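Local coordinates for UDP-N-Acetylglucosamine 2-Epimerase (Thermus thermophilus, PDB 1V4V) that catalyses the interconversion of UDP-N-acetylglucosamine and its C2 epimer UDP-N-acetylmannosamine, as a homodimer of two-domain subunits of the GT-B-like epimerase family, at the interface of chains A and B. Sequence-based numbering; all coordinates share one arbitrary frame. Chains: chain A/B, UDP-N-Acetylglucosamine 2-Epimerase.

Contact 1: the interface of chains A and B. Residues chain A 145, 162-166; chain B 141, 145, 163-165.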
loop_
_atom_site.group_PDB
_atom_site.type_symbol
_atom_site.label_atom_id
_atom_site.label_comp_id
_atom_site.label_asym_id
_atom_site.label_seq_id
_atom_site.Cartn_x
_atom_site.Cartn_y
_atom_site.Cartn_z
ATOM N N VAL A 145 1.749 2.544 2.474
ATOM C CA VAL A 145 0.973 2.093 3.624
ATOM C C VAL A 145 1.958 1.388 4.566
ATOM O O VAL A 145 1.887 1.533 5.784
ATOM C CB VAL A 145 -0.110 1.069 3.210
ATOM C CG1 VAL A 145 -0.590 0.286 4.431
ATOM C CG2 VAL A 145 -1.274 1.781 2.554
ATOM N N LEU A 162 0.664 13.066 3.838
ATOM C CA LEU A 162 -0.132 13.386 5.015
ATOM C C LEU A 162 -1.600 13.133 4.696
ATOM O O LEU A 162 -2.356 12.644 5.530
ATOM C CB LEU A 162 0.069 14.855 5.408
ATOM C CG LEU A 162 1.453 15.225 5.946
ATOM C CD1 LEU A 162 1.588 16.738 6.043
ATOM C CD2 LEU A 162 1.658 14.577 7.307
ATOM N N LYS A 163 -1.982 13.463 3.469
ATOM C CA LYS A 163 -3.349 13.292 3.000
ATOM C C LYS A 163 -3.754 11.818 2.960
ATOM O O LYS A 163 -4.941 11.499 2.878
ATOM C CB LYS A 163 -3.484 13.923 1.611
ATOM C CG LYS A 163 -4.859 13.810 0.980
ATOM C CD LYS A 163 -4.866 14.414 -0.421
ATOM C CE LYS A 163 -3.856 13.719 -1.327
ATOM N NZ LYS A 163 -3.811 14.306 -2.694
ATOM N N GLU A 164 -2.772 10.922 3.027
ATOM C CA GLU A 164 -3.043 9.489 2.998
ATOM C C GLU A 164 -2.913 8.841 4.373
ATOM O O GLU A 164 -2.844 7.616 4.489
ATOM C CB GLU A 164 -2.109 8.793 1.999
ATOM C CG GLU A 164 -2.381 9.166 0.556
ATOM C CD GLU A 164 -1.465 8.464 -0.433
ATOM O OE1 GLU A 164 -1.641 8.685 -1.647
ATOM O OE2 GLU A 164 -0.570 7.699 -0.005
ATOM N N GLY A 165 -2.870 9.665 5.414
ATOM C CA GLY A 165 -2.770 9.132 6.762
ATOM C C GLY A 165 -1.370 8.953 7.314
ATOM O O GLY A 165 -1.204 8.467 8.432
ATOM N N LYS A 166 -0.358 9.332 6.541
ATOM C CA LYS A 166 1.017 9.208 7.005
ATOM C C LYS A 166 1.248 10.286 8.057
ATOM O O LYS A 166 0.782 11.411 7.912
ATOM C CB LYS A 166 1.999 9.386 5.843
ATOM C CG LYS A 166 1.805 8.392 4.702
ATOM C CD LYS A 166 2.007 6.949 5.155
ATOM C CE LYS A 166 3.459 6.671 5.504
ATOM N NZ LYS A 166 3.666 5.263 5.926
ATOM N N ARG B 141 -5.532 -1.887 5.596
ATOM C CA ARG B 141 -5.153 -0.609 5.013
ATOM C C ARG B 141 -4.810 -0.788 3.540
ATOM O O ARG B 141 -5.220 0.021 2.708
ATOM C CB ARG B 141 -3.961 0.011 5.765
ATOM C CG ARG B 141 -4.325 0.570 7.146
ATOM C CD ARG B 141 -3.126 1.244 7.807
ATOM N NE ARG B 141 -2.652 2.391 7.035
ATOM C CZ ARG B 141 -1.486 3.002 7.234
ATOM N NH1 ARG B 141 -0.661 2.580 8.185
ATOM N NH2 ARG B 141 -1.137 4.032 6.475
ATOM N N VAL B 145 -6.780 0.766 -0.048
ATOM C CA VAL B 145 -6.158 1.613 -1.062
ATOM C C VAL B 145 -6.829 1.290 -2.407
ATOM O O VAL B 145 -7.093 2.177 -3.220
ATOM C CB VAL B 145 -4.635 1.305 -1.216
ATOM C CG1 VAL B 145 -4.078 1.975 -2.476
ATOM C CG2 VAL B 145 -3.870 1.791 0.003
ATOM N N LYS B 163 -9.445 9.955 6.397
ATOM C CA LYS B 163 -8.113 10.431 6.746
ATOM C C LYS B 163 -7.040 9.691 5.951
ATOM O O LYS B 163 -5.874 10.088 5.952
ATOM C CB LYS B 163 -7.846 10.252 8.243
ATOM C CG LYS B 163 -8.778 11.038 9.152
ATOM C CD LYS B 163 -8.270 11.051 10.591
ATOM C CE LYS B 163 -8.090 9.644 11.145
ATOM N NZ LYS B 163 -7.567 9.661 12.538
ATOM N N GLU B 164 -7.437 8.619 5.274
ATOM C CA GLU B 164 -6.498 7.837 4.484
ATOM C C GLU B 164 -6.602 8.155 2.996
ATOM O O GLU B 164 -6.028 7.452 2.162
ATOM C CB GLU B 164 -6.727 6.343 4.722
ATOM C CG GLU B 164 -6.458 5.917 6.151
ATOM C CD GLU B 164 -6.688 4.441 6.383
ATOM O OE1 GLU B 164 -6.483 3.991 7.528
ATOM O OE2 GLU B 164 -7.073 3.729 5.428
ATOM N N GLY B 165 -7.342 9.214 2.672
ATOM C CA GLY B 165 -7.486 9.621 1.286
ATOM C C GLY B 165 -8.706 9.118 0.534
ATOM O O GLY B 165 -8.879 9.434 -0.645
HETATM O O HOH W 1 -4.842 12.510 6.885
HETATM O O HOH W 2 -3.671 5.412 2.785
#

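Contact 2: the interface of chains A and B. Residues chain A 105, 109, 112-113, 142, 145-146; chain B 76, 102, 105, 109, 135, 138, 142.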
loop_
_atom_site.group_PDB
_atom_site.type_symbol
_atom_site.label_atom_id
_atom_site.label_comp_id
_atom_site.label_asym_id
_atom_site.label_seq_id
_atom_site.Cartn_x
_atom_site.Cartn_y
_atom_site.Cartn_z
ATOM N N PHE A 105 6.757 -2.734 -4.887
ATOM C CA PHE A 105 5.788 -2.988 -3.829
ATOM C C PHE A 105 5.936 -4.412 -3.301
ATOM O O PHE A 105 5.863 -4.643 -2.093
ATOM C CB PHE A 105 4.341 -2.807 -4.306
ATOM C CG PHE A 105 3.335 -3.309 -3.311
ATOM C CD1 PHE A 105 3.259 -2.741 -2.041
ATOM C CD2 PHE A 105 2.543 -4.418 -3.597
ATOM C CE1 PHE A 105 2.414 -3.278 -1.062
ATOM C CE2 PHE A 105 1.695 -4.961 -2.626
ATOM C CZ PHE A 105 1.633 -4.390 -1.356
ATOM N N TRP A 109 6.461 -5.306 0.521
ATOM C CA TRP A 109 5.520 -6.150 1.253
ATOM C C TRP A 109 6.260 -7.350 1.858
ATOM O O TRP A 109 5.966 -7.773 2.978
ATOM C CB TRP A 109 4.390 -6.612 0.325
ATOM C CG TRP A 109 3.217 -7.238 1.043
ATOM C CD1 TRP A 109 2.848 -7.045 2.345
ATOM C CD2 TRP A 109 2.250 -8.133 0.483
ATOM N NE1 TRP A 109 1.712 -7.766 2.630
ATOM C CE2 TRP A 109 1.324 -8.442 1.504
ATOM C CE3 TRP A 109 2.076 -8.704 -0.784
ATOM C CZ2 TRP A 109 0.238 -9.299 1.297
ATOM C CZ3 TRP A 109 0.994 -9.556 -0.989
ATOM C CH2 TRP A 109 0.090 -9.843 0.047
ATOM N N PHE A 112 7.975 -6.128 4.905
ATOM C CA PHE A 112 6.998 -5.943 5.969
ATOM C C PHE A 112 6.592 -7.286 6.589
ATOM O O PHE A 112 6.509 -7.412 7.810
ATOM C CB PHE A 112 5.746 -5.240 5.435
ATOM C CG PHE A 112 4.699 -5.015 6.485
ATOM C CD1 PHE A 112 4.821 -3.968 7.392
ATOM C CD2 PHE A 112 3.625 -5.890 6.611
ATOM C CE1 PHE A 112 3.889 -3.798 8.414
ATOM C CE2 PHE A 112 2.690 -5.728 7.631
ATOM C CZ PHE A 112 2.826 -4.678 8.533
ATOM N N LEU A 113 6.336 -8.283 5.746
ATOM C CA LEU A 113 5.929 -9.599 6.238
ATOM C C LEU A 113 7.021 -10.285 7.057
ATOM O O LEU A 113 6.732 -11.140 7.898
ATOM C CB LEU A 113 5.505 -10.497 5.070
ATOM C CG LEU A 113 4.200 -10.077 4.372
ATOM C CD1 LEU A 113 3.929 -11.003 3.205
ATOM C CD2 LEU A 113 3.039 -10.113 5.366
ATOM N N LEU A 142 0.190 1.668 -2.115
ATOM C CA LEU A 142 0.299 0.421 -1.352
ATOM C C LEU A 142 1.640 0.398 -0.614
ATOM O O LEU A 142 1.700 0.103 0.577
ATOM C CB LEU A 142 0.205 -0.789 -2.286
ATOM C CG LEU A 142 -1.162 -1.079 -2.919
ATOM C CD1 LEU A 142 -1.007 -2.157 -3.986
ATOM C CD2 LEU A 142 -2.162 -1.530 -1.834
ATOM N N VAL A 145 1.749 2.544 2.474
ATOM C CA VAL A 145 0.973 2.093 3.624
ATOM C C VAL A 145 1.958 1.388 4.566
ATOM O O VAL A 145 1.887 1.533 5.784
ATOM C CB VAL A 145 -0.110 1.069 3.210
ATOM C CG1 VAL A 145 -0.590 0.286 4.431
ATOM C CG2 VAL A 145 -1.274 1.781 2.554
ATOM N N LEU A 146 2.889 0.645 3.974
ATOM C CA LEU A 146 3.873 -0.143 4.716
ATOM C C LEU A 146 5.166 0.547 5.137
ATOM O O LEU A 146 5.934 -0.010 5.918
ATOM C CB LEU A 146 4.262 -1.370 3.892
ATOM C CG LEU A 146 3.123 -2.192 3.299
ATOM C CD1 LEU A 146 3.716 -3.340 2.506
ATOM C CD2 LEU A 146 2.209 -2.699 4.417
ATOM N N ALA B 76 0.495 -15.637 0.272
ATOM C CA ALA B 76 0.101 -14.563 -0.633
ATOM C C ALA B 76 0.420 -14.927 -2.081
ATOM O O ALA B 76 -0.393 -14.708 -2.975
ATOM C CB ALA B 76 0.810 -13.263 -0.251
ATOM N N LEU B 102 -4.712 -11.909 5.225
ATOM C CA LEU B 102 -3.743 -11.758 4.145
ATOM C C LEU B 102 -4.414 -12.208 2.852
ATOM O O LEU B 102 -4.232 -11.611 1.781
ATOM C CB LEU B 102 -2.526 -12.639 4.410
ATOM C CG LEU B 102 -1.329 -12.477 3.474
ATOM C CD1 LEU B 102 -0.440 -11.354 3.984
ATOM C CD2 LEU B 102 -0.537 -13.776 3.425
ATOM N N PHE B 105 -6.572 -9.479 1.267
ATOM C CA PHE B 105 -5.876 -8.461 0.490
ATOM C C PHE B 105 -5.410 -9.041 -0.839
ATOM O O PHE B 105 -5.502 -8.390 -1.883
ATOM C CB PHE B 105 -4.656 -7.901 1.226
ATOM C CG PHE B 105 -3.763 -7.077 0.332
ATOM C CD1 PHE B 105 -4.241 -5.906 -0.252
ATOM C CD2 PHE B 105 -2.481 -7.518 0.001
ATOM C CE1 PHE B 105 -3.459 -5.184 -1.161
ATOM C CE2 PHE B 105 -1.686 -6.806 -0.907
ATOM C CZ PHE B 105 -2.173 -5.639 -1.490
ATOM N N TRP B 109 -6.242 -7.486 -4.396
ATOM C CA TRP B 109 -5.186 -7.036 -5.288
ATOM C C TRP B 109 -5.305 -7.746 -6.637
ATOM O O TRP B 109 -5.109 -7.130 -7.686
ATOM C CB TRP B 109 -3.824 -7.284 -4.641
ATOM C CG TRP B 109 -2.698 -6.568 -5.319
ATOM C CD1 TRP B 109 -2.771 -5.415 -6.062
ATOM C CD2 TRP B 109 -1.316 -6.928 -5.273
ATOM N NE1 TRP B 109 -1.511 -5.041 -6.479
ATOM C CE2 TRP B 109 -0.604 -5.954 -6.007
ATOM C CE3 TRP B 109 -0.611 -7.983 -4.680
ATOM C CZ2 TRP B 109 0.787 -6.007 -6.165
ATOM C CZ3 TRP B 109 0.775 -8.033 -4.840
ATOM C CH2 TRP B 109 1.453 -7.051 -5.576
ATOM N N PRO B 135 -0.460 -9.387 10.806
ATOM C CA PRO B 135 -0.383 -8.358 9.762
ATOM C C PRO B 135 -1.749 -7.786 9.379
ATOM O O PRO B 135 -1.886 -7.167 8.322
ATOM C CB PRO B 135 0.237 -9.120 8.607
ATOM C CG PRO B 135 -0.505 -10.418 8.692
ATOM C CD PRO B 135 -0.508 -10.728 10.194
ATOM N N ALA B 138 -2.149 -3.899 8.551
ATOM C CA ALA B 138 -1.615 -3.604 7.224
ATOM C C ALA B 138 -2.551 -4.156 6.150
ATOM O O ALA B 138 -2.837 -3.476 5.166
ATOM C CB ALA B 138 -0.219 -4.211 7.063
ATOM N N LEU B 142 -4.064 -1.848 3.220
ATOM C CA LEU B 142 -3.677 -2.129 1.834
ATOM C C LEU B 142 -4.927 -2.378 0.996
ATOM O O LEU B 142 -5.063 -1.867 -0.118
ATOM C CB LEU B 142 -2.779 -3.366 1.769
ATOM C CG LEU B 142 -1.366 -3.264 2.351
ATOM C CD1 LEU B 142 -0.753 -4.661 2.413
ATOM C CD2 LEU B 142 -0.507 -2.333 1.481
#

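Contact 3: the interface of chains A and B. Residues chain A 73-74, 76-77, 80-81; chain B 73, 77, 80-81.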
loop_
_atom_site.group_PDB
_atom_site.type_symbol
_atom_site.label_atom_id
_atom_site.label_comp_id
_atom_site.label_asym_id
_atom_site.label_seq_id
_atom_site.Cartn_x
_atom_site.Cartn_y
_atom_site.Cartn_z
ATOM N N PRO A 73 -0.240 -10.320 -11.833
ATOM C CA PRO A 73 -0.399 -11.186 -10.656
ATOM C C PRO A 73 0.699 -12.254 -10.564
ATOM O O PRO A 73 1.177 -12.576 -9.475
ATOM C CB PRO A 73 -1.777 -11.808 -10.863
ATOM C CG PRO A 73 -2.517 -10.729 -11.617
ATOM C CD PRO A 73 -1.484 -10.265 -12.619
ATOM N N ASP A 74 1.088 -12.801 -11.710
ATOM C CA ASP A 74 2.123 -13.829 -11.731
ATOM C C ASP A 74 3.484 -13.249 -11.371
ATOM O O ASP A 74 4.266 -13.888 -10.666
ATOM C CB ASP A 74 2.169 -14.502 -13.101
ATOM C CG ASP A 74 0.866 -15.203 -13.443
ATOM O OD1 ASP A 74 0.486 -16.141 -12.712
ATOM O OD2 ASP A 74 0.218 -14.811 -14.436
ATOM N N ALA A 76 4.115 -10.603 -9.421
ATOM C CA ALA A 76 4.125 -10.345 -7.985
ATOM C C ALA A 76 4.334 -11.639 -7.202
ATOM O O ALA A 76 5.087 -11.667 -6.227
ATOM C CB ALA A 76 2.811 -9.681 -7.554
ATOM N N ALA A 77 3.661 -12.705 -7.625
ATOM C CA ALA A 77 3.774 -13.990 -6.950
ATOM C C ALA A 77 5.190 -14.548 -7.082
ATOM O O ALA A 77 5.688 -15.212 -6.176
ATOM C CB ALA A 77 2.770 -14.974 -7.534
ATOM N N LEU A 80 7.520 -11.994 -4.580
ATOM C CA LEU A 80 7.283 -12.029 -3.144
ATOM C C LEU A 80 8.044 -13.026 -2.260
ATOM O O LEU A 80 8.736 -12.618 -1.330
ATOM C CB LEU A 80 5.779 -12.163 -2.873
ATOM C CG LEU A 80 5.345 -11.908 -1.429
ATOM C CD1 LEU A 80 5.743 -10.491 -1.019
ATOM C CD2 LEU A 80 3.830 -12.086 -1.307
ATOM N N PRO A 81 7.930 -14.335 -2.537
ATOM C CA PRO A 81 8.630 -15.322 -1.704
ATOM C C PRO A 81 10.149 -15.221 -1.717
ATOM O O PRO A 81 10.787 -15.226 -0.666
ATOM C CB PRO A 81 8.146 -16.663 -2.262
ATOM C CG PRO A 81 6.811 -16.324 -2.884
ATOM C CD PRO A 81 7.117 -15.010 -3.560
ATOM N N PRO B 73 4.509 -14.945 3.089
ATOM C CA PRO B 73 4.867 -14.609 1.705
ATOM C C PRO B 73 4.453 -15.706 0.725
ATOM O O PRO B 73 4.035 -15.429 -0.401
ATOM C CB PRO B 73 6.386 -14.445 1.770
ATOM C CG PRO B 73 6.610 -13.946 3.169
ATOM C CD PRO B 73 5.676 -14.814 3.982
ATOM N N ALA B 77 1.610 -15.477 -2.309
ATOM C CA ALA B 77 2.020 -15.868 -3.650
ATOM C C ALA B 77 1.145 -16.981 -4.207
ATOM O O ALA B 77 0.925 -17.049 -5.409
ATOM C CB ALA B 77 3.488 -16.307 -3.654
ATOM N N LEU B 80 -2.640 -15.094 -4.970
ATOM C CA LEU B 80 -2.692 -14.101 -6.043
ATOM C C LEU B 80 -2.993 -14.590 -7.460
ATOM O O LEU B 80 -3.987 -14.179 -8.065
ATOM C CB LEU B 80 -1.392 -13.278 -6.061
ATOM C CG LEU B 80 -1.463 -11.754 -5.891
ATOM C CD1 LEU B 80 -0.113 -11.161 -6.305
ATOM C CD2 LEU B 80 -2.579 -11.147 -6.742
ATOM N N PRO B 81 -2.140 -15.464 -8.019
ATOM C CA PRO B 81 -2.396 -15.946 -9.382
ATOM C C PRO B 81 -3.721 -16.687 -9.510
ATOM O O PRO B 81 -4.487 -16.443 -10.444
ATOM C CB PRO B 81 -1.198 -16.861 -9.660
ATOM C CG PRO B 81 -0.135 -16.338 -8.732
ATOM C CD PRO B 81 -0.920 -16.079 -7.475
#

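Contact 1: the interface of chains A and B
The backbone carbonyl oxygen B:Lys163 O takes one grip here, from water 1, which lies 2.8 Å both from it and from A:Leu162 O. Across this homodimer interface of the UDP-N-acetylglucosamine 2-epimerase family, the turns that follow helix 155-162 of chain A and helix 155-163 of chain B meet backbone to backbone. A:Gly165 N approaches B:Lys163 O to 3.1 Å, but its N-H points elsewhere and no bond forms. A weaker bridge runs through water 2, 2.9 Å from A:Glu164 O and 3.2 Å from B:Glu164 O. The polar links seen between the turns thus pass through water, while the main chains also touch directly. Both A:Glu164 and B:Glu164 carry extended side chains, and what they bring to the contact is mostly main chain. Beside the turns, helices 136-146 pack together. The A:Val145 branch CG1, anti to the backbone N (chi1 162°), rests 3.6 Å from B:Arg141 CB and lies 3.9 Å above the centre of the guanidinium plane. The B:Arg141 chain bends at chi3 (62°) and runs past the valine in the opposite direction. The other branch, A:Val145 CG2, meets B:Val145 CG2 tip to tip at 3.6 Å. An alanine in place of B:Arg141 would remove the chain beyond CB and would probably cost A:Val145 CG1 the flat guanidinium packed against it. A:Lys166 NZ stands 5.0 Å from B:Arg141 NH2, a like-charge pair likely to repel mildly.

Contact 2: the interface of chains A and B
Helices 102-113 and 136-146 of each subunit form the aromatic and aliphatic core of the epimerase dimer interface, close to the two-fold axis, where the two sides meet without polar bonds. Its centre is a reciprocal pair of edge-to-face ring contacts. The A:Trp109 six-membered ring and the B:Phe105 ring stand at 90° with centroids 5.0 Å apart, and A:Phe105 with B:Trp109 repeats this at 89°. In each pair the phenylalanine edge, CD2 and CE2, stands over the six-membered ring of the indole, and indole CZ3 lies in the plane of the phenyl at its edge; A:Trp109 CH2 and B:Phe105 CD2 are 3.5 Å apart. All four side chains have CG anti to the backbone N, so they reach toward the partner tip to tip, and the two phenylalanines touch end on, A:Phe105 CZ to B:Phe105 CZ at 4.0 Å. Each phenyl ring is held from both faces within its own subunit: B:Phe105 has B:Trp109 CB on one face and B:Leu142 CB on the other. Around the A:Trp109 ring, B:Leu102 CD1 touches CZ2 and B:Ala76 CB sits 3.5 Å from CH2. Between the two 136-146 helices, B:Leu142 CD2 reaches A:Val145 CB at 3.8 Å and also meets A:Leu146 and A:Leu142 CD2. Further along, the methyl B:Ala138 CB presses on A:Phe112 CE2 at 3.3 Å, while A:Leu146 CD2 covers one face of that phenyl ring.

Contact 3: the interface of chains A and B
Tight packing here is confined to a reciprocal alanine-proline fit between the two copies of helix 72-89. The methyl A:Ala77 CB sits 3.4 Å from B:Pro81 CG, the outer ring carbon of the proline, and the twin, A:Pro81 CG to B:Ala77 CB, has the same 3.4 Å separation. Both pairs are closer than ordinary van der Waals contact. With side chains this small, the helix backbones also come close: A:Ala77 CB is 3.5 Å from the carbonyl oxygen B:Ala77 O, and A:Ala77 CA lies 4.0 Å from B:Ala77 CB. The leucines give a less symmetric fit. B:Leu80, with chi1 at an unusual -121°, sends its CD1 branch 3.5 Å from A:Ala76 CB and also reaches the carbonyl oxygen of A:Pro73. A:Leu80 instead has CG anti to the backbone N (chi1 -167°) and turns CD2 toward B:Pro73 O, at 3.5 Å. B:Leu80 also buries more surface than A:Leu80, in keeping with its different rotamer. Contact is looser around A:Asp74, whose carboxylate crosses B:Pro81 obliquely, OD1 lying 3.6 Å from CB; this is packing against carbon, and the patch lacks polar bonds between subunits. The two copies of helix 72-89 run roughly antiparallel and cross near A:Ala77 and B:Ala77, so the first turns of one, with A:Pro73, A:Asp74, A:Ala76 and A:Ala77, lie along the middle of the other, at B:Leu80 and B:Pro81.

The three contacts run along one two-fold symmetric dimer interface. Contact 2 occupies the middle: the centre of its C-alpha atoms is about 14 Å from that of contact 1 and about 12 Å from that of contact 3, while contacts 1 and 3 are about 25 Å apart. A:Val145 belongs to both contacts 1 and 2 and, with helix 136-146, ties them together; helix 72-89 connects contacts 2 and 3, supplying B:Ala76 to the former. The homodimer is thus joined by an apolar centre flanked by a helix pair at one end and water-bridged turns at the other.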